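Long-range contacts in Alpha/beta hydrolase family protein (Bacillus anthracis, PDB 3OOS), which probably acts as a hydrolase of the alpha/beta-hydrolase fold, its natural substrate not being known: residues A[126-131]-A[206-211]; A[224-229]-A[250-255]. All coordinates share one frame; numbering follows the deposited sequence. Where two conformers were deposited one is given.

Interaction 1 (A[126-131]-A[206-211]); sequences ASKEYA and VEYKDY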
ATOM      1  N   ALA A 126      -2.209  -6.038  11.370  1.00  9.01           N
ATOM      2  CA  ALA A 126      -3.374  -6.920  11.275  1.00  9.29           C
ATOM      3  C   ALA A 126      -4.612  -6.343  11.973  1.00  9.68           C
ATOM      4  O   ALA A 126      -5.698  -6.925  11.901  1.00  9.82           O
ATOM      5  CB  ALA A 126      -3.034  -8.301  11.836  1.00  9.60           C
ATOM      6  N   SER A 127      -4.446  -5.213  12.658  1.00  9.88           N
ATOM      7  CA  SER A 127      -5.571  -4.524  13.294  1.00 10.39           C
ATOM      8  C   SER A 127      -5.270  -3.043  13.485  1.00 10.76           C
ATOM      9  O   SER A 127      -4.157  -2.586  13.221  1.00 10.81           O
ATOM     10  CB  SER A 127      -5.906  -5.156  14.649  1.00 10.32           C
ATOM     11  OG  SER A 127      -5.028  -4.675  15.653  1.00 10.41           O
ATOM     12  N   LYS A 128      -6.274  -2.310  13.958  1.00 11.43           N
ATOM     13  CA  LYS A 128      -6.148  -0.882  14.249  1.00 12.19           C
ATOM     14  C   LYS A 128      -5.207  -0.575  15.423  1.00 12.58           C
ATOM     15  O   LYS A 128      -4.904   0.593  15.681  1.00 12.54           O
ATOM     16  CB  LYS A 128      -7.536  -0.289  14.524  1.00 12.66           C
ATOM     17  CG  LYS A 128      -8.219  -0.805  15.784  1.00 13.70           C
ATOM     18  CD  LYS A 128      -9.528  -0.065  16.028  1.00 16.36           C
ATOM     19  CE  LYS A 128     -10.214  -0.549  17.294  1.00 17.52           C
ATOM     20  NZ  LYS A 128     -11.519   0.144  17.497  1.00 18.67           N
ATOM     21  N   GLU A 129      -4.740  -1.624  16.108  1.00 12.85           N
ATOM     22  CA  GLU A 129      -3.957  -1.431  17.326  0.50 13.36           C
ATOM     23  C   GLU A 129      -2.581  -0.785  17.093  1.00 13.33           C
ATOM     24  O   GLU A 129      -1.958  -0.307  18.043  1.00 13.52           O
ATOM     25  CB  GLU A 129      -3.877  -2.722  18.151  0.50 13.63           C
ATOM     26  CG  GLU A 129      -5.238  -3.148  18.700  0.50 14.66           C
ATOM     27  CD  GLU A 129      -5.152  -4.211  19.778  0.50 15.98           C
ATOM     28  OE1 GLU A 129      -6.219  -4.636  20.270  0.50 17.45           O
ATOM     29  OE2 GLU A 129      -4.029  -4.622  20.136  0.50 16.66           O
ATOM     30  N   TYR A 130      -2.134  -0.719  15.837  1.00 13.50           N
ATOM     31  CA  TYR A 130      -0.877  -0.025  15.520  1.00 13.92           C
ATOM     32  C   TYR A 130      -0.901   1.435  15.988  1.00 14.41           C
ATOM     33  O   TYR A 130       0.104   1.949  16.470  1.00 14.20           O
ATOM     34  CB  TYR A 130      -0.538  -0.106  14.022  1.00 13.81           C
ATOM     35  CG  TYR A 130      -1.468   0.683  13.126  1.00 13.61           C
ATOM     36  CD1 TYR A 130      -1.143   1.977  12.705  1.00 13.76           C
ATOM     37  CD2 TYR A 130      -2.671   0.133  12.692  1.00 13.72           C
ATOM     38  CE1 TYR A 130      -2.004   2.703  11.880  1.00 13.97           C
ATOM     39  CE2 TYR A 130      -3.536   0.844  11.875  1.00 14.05           C
ATOM     40  CZ  TYR A 130      -3.199   2.126  11.472  1.00 14.22           C
ATOM     41  OH  TYR A 130      -4.062   2.817  10.656  1.00 15.51           O
ATOM     42  N   ALA A 131      -2.057   2.083  15.868  1.00 14.94           N
ATOM     43  CA  ALA A 131      -2.183   3.501  16.199  1.00 15.79           C
ATOM     44  C   ALA A 131      -2.286   3.755  17.706  1.00 16.46           C
ATOM     45  O   ALA A 131      -2.331   4.911  18.138  1.00 17.00           O
ATOM     46  CB  ALA A 131      -3.363   4.124  15.457  1.00 15.72           C
ATOM     47  N   VAL A 206     -14.369   5.807   8.906  1.00 15.34           N
ATOM     48  CA  VAL A 206     -15.264   4.645   8.875  1.00 15.35           C
ATOM     49  C   VAL A 206     -14.542   3.302   9.034  1.00 15.47           C
ATOM     50  O   VAL A 206     -14.903   2.498   9.897  1.00 15.90           O
ATOM     51  CB  VAL A 206     -16.145   4.638   7.590  1.00 15.26           C
ATOM     52  CG1 VAL A 206     -17.088   3.435   7.572  1.00 15.08           C
ATOM     53  CG2 VAL A 206     -16.939   5.937   7.477  1.00 15.31           C
ATOM     54  N   GLU A 207     -13.530   3.069   8.203  1.00 15.31           N
ATOM     55  CA  GLU A 207     -12.883   1.761   8.110  1.00 15.40           C
ATOM     56  C   GLU A 207     -12.016   1.436   9.328  1.00 15.12           C
ATOM     57  O   GLU A 207     -12.100   0.333   9.885  1.00 15.13           O
ATOM     58  CB  GLU A 207     -12.040   1.689   6.835  1.00 15.54           C
ATOM     59  CG  GLU A 207     -11.545   0.292   6.494  1.00 16.75           C
ATOM     60  CD  GLU A 207     -12.550  -0.513   5.691  1.00 18.30           C
ATOM     61  OE1 GLU A 207     -12.940  -0.066   4.593  1.00 18.40           O
ATOM     62  OE2 GLU A 207     -12.937  -1.604   6.148  1.00 20.24           O
ATOM     63  N   TYR A 208     -11.194   2.402   9.731  1.00 14.75           N
ATOM     64  CA  TYR A 208     -10.185   2.205  10.774  1.00 14.72           C
ATOM     65  C   TYR A 208     -10.730   1.614  12.081  1.00 14.90           C
ATOM     66  O   TYR A 208     -10.151   0.669  12.623  1.00 14.75           O
ATOM     67  CB  TYR A 208      -9.423   3.513  11.054  1.00 14.70           C
ATOM     68  CG  TYR A 208      -8.601   3.457  12.323  1.00 15.08           C
ATOM     69  CD1 TYR A 208      -7.298   2.954  12.314  1.00 15.48           C
ATOM     70  CD2 TYR A 208      -9.137   3.883  13.537  1.00 15.52           C
ATOM     71  CE1 TYR A 208      -6.548   2.888  13.482  1.00 16.15           C
ATOM     72  CE2 TYR A 208      -8.400   3.820  14.708  1.00 16.21           C
ATOM     73  CZ  TYR A 208      -7.107   3.323  14.674  1.00 16.53           C
ATOM     74  OH  TYR A 208      -6.387   3.256  15.842  1.00 17.94           O
ATOM     75  N   LYS A 209     -11.829   2.170  12.585  1.00 15.36           N
ATOM     76  CA  LYS A 209     -12.356   1.769  13.896  1.00 16.16           C
ATOM     77  C   LYS A 209     -12.812   0.305  13.955  1.00 16.07           C
ATOM     78  O   LYS A 209     -12.905  -0.276  15.040  1.00 16.36           O
ATOM     79  CB  LYS A 209     -13.480   2.708  14.359  1.00 16.70           C
ATOM     80  CG  LYS A 209     -14.693   2.732  13.453  1.00 18.07           C
ATOM     81  CD  LYS A 209     -15.738   3.722  13.952  1.00 20.92           C
ATOM     82  CE  LYS A 209     -17.002   3.654  13.110  1.00 23.11           C
ATOM     83  NZ  LYS A 209     -17.655   2.315  13.196  1.00 24.95           N
ATOM     84  N   ASP A 210     -13.090  -0.278  12.789  1.00 15.77           N
ATOM     85  CA  ASP A 210     -13.541  -1.665  12.691  1.00 15.49           C
ATOM     86  C   ASP A 210     -12.479  -2.611  12.127  1.00 14.43           C
ATOM     87  O   ASP A 210     -12.765  -3.786  11.890  1.00 14.61           O
ATOM     88  CB  ASP A 210     -14.814  -1.762  11.837  1.00 16.35           C
ATOM     89  CG  ASP A 210     -16.018  -1.110  12.495  1.00 18.23           C
ATOM     90  OD1 ASP A 210     -16.043  -0.989  13.736  1.00 20.94           O
ATOM     91  OD2 ASP A 210     -16.952  -0.726  11.762  1.00 20.66           O
ATOM     92  N   TYR A 211     -11.263  -2.110  11.914  1.00 12.98           N
ATOM     93  CA  TYR A 211     -10.236  -2.918  11.259  1.00 11.62           C
ATOM     94  C   TYR A 211      -9.552  -3.907  12.204  1.00 11.22           C
ATOM     95  O   TYR A 211      -8.863  -3.510  13.146  1.00 11.13           O
ATOM     96  CB  TYR A 211      -9.200  -2.044  10.529  1.00 11.28           C
ATOM     97  CG  TYR A 211      -8.087  -2.865   9.914  1.00 10.50           C
ATOM     98  CD1 TYR A 211      -8.361  -3.804   8.918  1.00 10.12           C
ATOM     99  CD2 TYR A 211      -6.767  -2.722  10.344  1.00 10.65           C
ATOM    100  CE1 TYR A 211      -7.351  -4.575   8.356  1.00 10.18           C
ATOM    101  CE2 TYR A 211      -5.744  -3.494   9.789  1.00 10.15           C
ATOM    102  CZ  TYR A 211      -6.046  -4.417   8.794  1.00  9.97           C
ATOM    103  OH  TYR A 211      -5.054  -5.186   8.237  1.00  9.62           O
TER

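Interaction 2 (A[224-229]-A[250-255]); sequences SFIYCG and ATLTKF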
ATOM      1  N   SER A 224       2.729 -15.922   1.818  1.00 10.44           N
ATOM      2  CA  SER A 224       2.603 -14.554   2.294  1.00 10.34           C
ATOM      3  C   SER A 224       3.975 -14.002   2.629  1.00 10.37           C
ATOM      4  O   SER A 224       4.657 -14.506   3.521  1.00 11.30           O
ATOM      5  CB  SER A 224       1.681 -14.509   3.513  1.00 10.09           C
ATOM      6  OG  SER A 224       0.403 -15.014   3.164  1.00 10.14           O
ATOM      7  N   PHE A 225       4.381 -12.971   1.895  1.00  9.93           N
ATOM      8  CA  PHE A 225       5.712 -12.407   2.049  1.00  9.89           C
ATOM      9  C   PHE A 225       5.612 -11.060   2.749  1.00  9.74           C
ATOM     10  O   PHE A 225       5.240 -10.055   2.141  1.00  9.75           O
ATOM     11  CB  PHE A 225       6.410 -12.311   0.683  1.00  9.98           C
ATOM     12  CG  PHE A 225       6.520 -13.634  -0.029  1.00 10.56           C
ATOM     13  CD1 PHE A 225       7.602 -14.480   0.206  1.00 11.47           C
ATOM     14  CD2 PHE A 225       5.536 -14.042  -0.927  1.00 10.87           C
ATOM     15  CE1 PHE A 225       7.700 -15.716  -0.446  1.00 12.20           C
ATOM     16  CE2 PHE A 225       5.628 -15.270  -1.585  1.00 11.45           C
ATOM     17  CZ  PHE A 225       6.711 -16.108  -1.343  1.00 11.83           C
ATOM     18  N   ILE A 226       5.916 -11.073   4.043  1.00  9.62           N
ATOM     19  CA  ILE A 226       5.773  -9.898   4.900  1.00  9.34           C
ATOM     20  C   ILE A 226       7.127  -9.211   5.026  1.00  9.34           C
ATOM     21  O   ILE A 226       8.149  -9.874   5.143  1.00  9.48           O
ATOM     22  CB  ILE A 226       5.252 -10.292   6.321  1.00  9.52           C
ATOM     23  CG1 ILE A 226       4.155 -11.375   6.255  1.00  9.21           C
ATOM     24  CG2 ILE A 226       4.800  -9.063   7.113  1.00  9.15           C
ATOM     25  CD1 ILE A 226       2.946 -11.044   5.359  1.00  9.33           C
ATOM     26  N   TYR A 227       7.142  -7.882   4.986  1.00  9.19           N
ATOM     27  CA  TYR A 227       8.389  -7.140   5.183  1.00  9.28           C
ATOM     28  C   TYR A 227       8.105  -5.822   5.891  1.00  9.35           C
ATOM     29  O   TYR A 227       6.970  -5.339   5.891  1.00  9.35           O
ATOM     30  CB  TYR A 227       9.124  -6.895   3.847  1.00  9.37           C
ATOM     31  CG  TYR A 227       8.485  -5.812   3.002  1.00  9.42           C
ATOM     32  CD1 TYR A 227       8.790  -4.464   3.215  1.00  9.76           C
ATOM     33  CD2 TYR A 227       7.563  -6.130   2.004  1.00  9.66           C
ATOM     34  CE1 TYR A 227       8.194  -3.465   2.460  1.00  9.93           C
ATOM     35  CE2 TYR A 227       6.966  -5.136   1.235  1.00  9.94           C
ATOM     36  CZ  TYR A 227       7.285  -3.806   1.473  1.00  9.70           C
ATOM     37  OH  TYR A 227       6.690  -2.811   0.732  1.00 10.56           O
ATOM     38  N   CYS A 228       9.144  -5.238   6.479  1.00  9.55           N
ATOM     39  CA  CYS A 228       9.021  -3.955   7.157  1.00  9.79           C
ATOM     40  C   CYS A 228      10.398  -3.368   7.407  1.00 10.16           C
ATOM     41  O   CYS A 228      11.361  -4.101   7.647  1.00 10.21           O
ATOM     42  CB  CYS A 228       8.296  -4.128   8.495  1.00  9.95           C
ATOM     43  SG  CYS A 228       7.731  -2.594   9.272  1.00 10.48           S
ATOM     44  N   GLY A 229      10.480  -2.043   7.341  1.00 10.17           N
ATOM     45  CA  GLY A 229      11.673  -1.330   7.790  1.00 10.67           C
ATOM     46  C   GLY A 229      11.761  -1.388   9.303  1.00 11.25           C
ATOM     47  O   GLY A 229      10.759  -1.187   9.999  1.00 11.00           O
ATOM     48  N   ALA A 250       3.704 -17.845   6.157  1.00 15.11           N
ATOM     49  CA  ALA A 250       4.336 -16.541   5.930  1.00 14.33           C
ATOM     50  C   ALA A 250       5.837 -16.541   6.176  1.00 14.01           C
ATOM     51  O   ALA A 250       6.339 -17.303   7.001  1.00 14.35           O
ATOM     52  CB  ALA A 250       3.671 -15.469   6.789  1.00 14.03           C
ATOM     53  N   THR A 251       6.541 -15.675   5.450  1.00 13.41           N
ATOM     54  CA  THR A 251       7.924 -15.335   5.769  1.00 13.18           C
ATOM     55  C   THR A 251       7.996 -13.861   6.164  1.00 12.76           C
ATOM     56  O   THR A 251       7.114 -13.071   5.816  1.00 12.48           O
ATOM     57  CB  THR A 251       8.895 -15.593   4.592  1.00 13.16           C
ATOM     58  OG1 THR A 251       8.582 -14.719   3.501  1.00 13.28           O
ATOM     59  CG2 THR A 251       8.842 -17.054   4.131  1.00 13.83           C
ATOM     60  N   LEU A 252       9.050 -13.503   6.892  1.00 12.39           N
ATOM     61  CA  LEU A 252       9.260 -12.130   7.336  1.00 12.10           C
ATOM     62  C   LEU A 252      10.648 -11.652   6.941  1.00 12.14           C
ATOM     63  O   LEU A 252      11.646 -12.324   7.216  1.00 12.38           O
ATOM     64  CB  LEU A 252       9.073 -12.022   8.853  1.00 12.03           C
ATOM     65  CG  LEU A 252       9.305 -10.652   9.505  1.00 12.00           C
ATOM     66  CD1 LEU A 252       8.319  -9.587   9.005  1.00 12.14           C
ATOM     67  CD2 LEU A 252       9.243 -10.782  11.018  1.00 12.49           C
ATOM     68  N   THR A 253      10.703 -10.491   6.292  1.00 11.98           N
ATOM     69  CA  THR A 253      11.968  -9.905   5.853  1.00 12.29           C
ATOM     70  C   THR A 253      12.150  -8.543   6.504  1.00 12.51           C
ATOM     71  O   THR A 253      11.307  -7.654   6.355  1.00 12.43           O
ATOM     72  CB  THR A 253      12.030  -9.776   4.315  1.00 12.20           C
ATOM     73  OG1 THR A 253      11.822 -11.062   3.721  1.00 12.42           O
ATOM     74  CG2 THR A 253      13.387  -9.231   3.866  1.00 12.57           C
ATOM     75  N   LYS A 254      13.253  -8.391   7.229  1.00 12.99           N
ATOM     76  CA  LYS A 254      13.546  -7.161   7.950  1.00 13.36           C
ATOM     77  C   LYS A 254      14.491  -6.284   7.145  1.00 13.32           C
ATOM     78  O   LYS A 254      15.527  -6.747   6.666  1.00 13.46           O
ATOM     79  CB  LYS A 254      14.168  -7.487   9.306  1.00 13.70           C
ATOM     80  CG  LYS A 254      14.303  -6.302  10.240  1.00 14.59           C
ATOM     81  CD  LYS A 254      14.780  -6.761  11.605  1.00 16.76           C
ATOM     82  CE  LYS A 254      14.413  -5.757  12.675  1.00 17.52           C
ATOM     83  NZ  LYS A 254      14.816  -6.232  14.028  1.00 18.80           N
ATOM     84  N   PHE A 255      14.126  -5.018   6.995  1.00 13.14           N
ATOM     85  CA  PHE A 255      14.984  -4.055   6.328  1.00 13.34           C
ATOM     86  C   PHE A 255      15.634  -3.169   7.389  1.00 13.82           C
ATOM     87  O   PHE A 255      15.019  -2.248   7.930  1.00 13.47           O
ATOM     88  CB  PHE A 255      14.198  -3.280   5.264  1.00 13.06           C
ATOM     89  CG  PHE A 255      13.897  -4.096   4.034  1.00 12.72           C
ATOM     90  CD1 PHE A 255      14.768  -4.087   2.948  1.00 12.77           C
ATOM     91  CD2 PHE A 255      12.756  -4.895   3.969  1.00 12.40           C
ATOM     92  CE1 PHE A 255      14.501  -4.850   1.809  1.00 12.27           C
ATOM     93  CE2 PHE A 255      12.482  -5.662   2.836  1.00 12.57           C
ATOM     94  CZ  PHE A 255      13.356  -5.637   1.753  1.00 11.95           C
TER
HETATM   95  O   HOH W   1       9.255 -11.999   3.584  1.00 13.24           O

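Interaction 1 (A[126-131]-A[206-211])
Lys128, Tyr211 and Tyr208 carry this contact between the loop after strand 116-122 and the C-terminal part of helix 197-207 with the residues up to Tyr211. CB of Lys128 sits over one face of the Tyr208 ring, offset toward its rim, in a CH-pi contact 3.8 Å from the centroid. Beyond CG the lysine chain is extended, and NZ donates to Lys209 O at 2.9 Å. Lys128 N donates to Tyr211 O at 3.0 Å, tilted 33° from the carbonyl plane. CD2 of the Tyr211 ring comes within 3.5 Å of Ser127 C; its hydroxyl bonds Ala125 O, and the side chain also packs on helix 100-112. Tyr130 brings its OH to the edge of the Tyr208 ring, 3.6 Å from CD1, the ring planes at 87°; the same hydroxyl hydrogen-bonds a tetraethylene glycol, probably from the crystallisation liquor, which may mark a pocket. The contact ties together the two ends of the mainly helical insertion between strands 116-122 and 224-229, consistent with the cap of alpha/beta hydrolases. One lysine thus grips two backbone carbonyls of segment 206-211, and its ammonium would be partly stabilised by the Lys209 carbonyl dipole.

Interaction 2 (A[224-229]-A[250-255])
Ser224 O accepts from Thr251 N at 2.9 Å, the first of five backbone hydrogen bonds that join strands 224-229 and 250-255 in parallel register. Ile226 and Cys228 each use both N and O: Ile226 N donates to Thr251 O and Ile226 O accepts from Thr253 N, then Cys228 N donates to Thr253 O and Cys228 O accepts from Phe255 N. CA-H...O contacts fill in between, as from Tyr227 CA to Thr253 O at 3.2 Å. The segment axes lie 4.6 Å apart at 20°. One water adds a polar clasp: it donates to Ile226 O at 2.9 Å and hydrogen-bonds Thr251 OG1 and Thr253 OG1, tying two threonine hydroxyls to a carbonyl of the neighbouring strand. The water-bound OG1 of Thr251 also touches Phe225 CD1, at 3.4 Å, the two side chains lying side by side. Helix 237-246 connects the strands in a beta-alpha-beta unit at one edge of the central sheet of the alpha/beta-hydrolase fold, 250-255 being one of its two outermost strands. Apolar contacts occupy both faces. Beside that helix, Ile226 CG2 meets Leu252 CD1 at 4.0 Å and Ile226 CG1 approaches Ala250 CB. On the other face, next to helix 267-276, Tyr227 CB lies at the edge of the Phe255 ring, in its plane and 3.7 Å from CE2. Chi1 of 75° carries Tyr227 CG away from strand 250-255, leaving CB as the atom at that edge; the tyrosine hydroxyl bonds His98 ND1, within the probable nucleophile elbow.

Interactions 1 and 2 share no element and do not touch: their centres are about 20 Å apart and their nearest atoms about 9 Å. Interaction 2 belongs to the sheet framework, at its margin, where repeated main-chain bonding sets the register and apolar groups pack against helices on both faces. Interaction 1 joins a loop with a short 3-10 segment to the C-terminal part of a helix and the residues after it, and combines one main-chain bond with one lysine ammonium bond and tyrosine packing. Both are partly buried, with exposed or partly exposed residues beside buried ones. Each also brings a tyrosine, Tyr130 or Tyr227, near the probable nucleophile elbow.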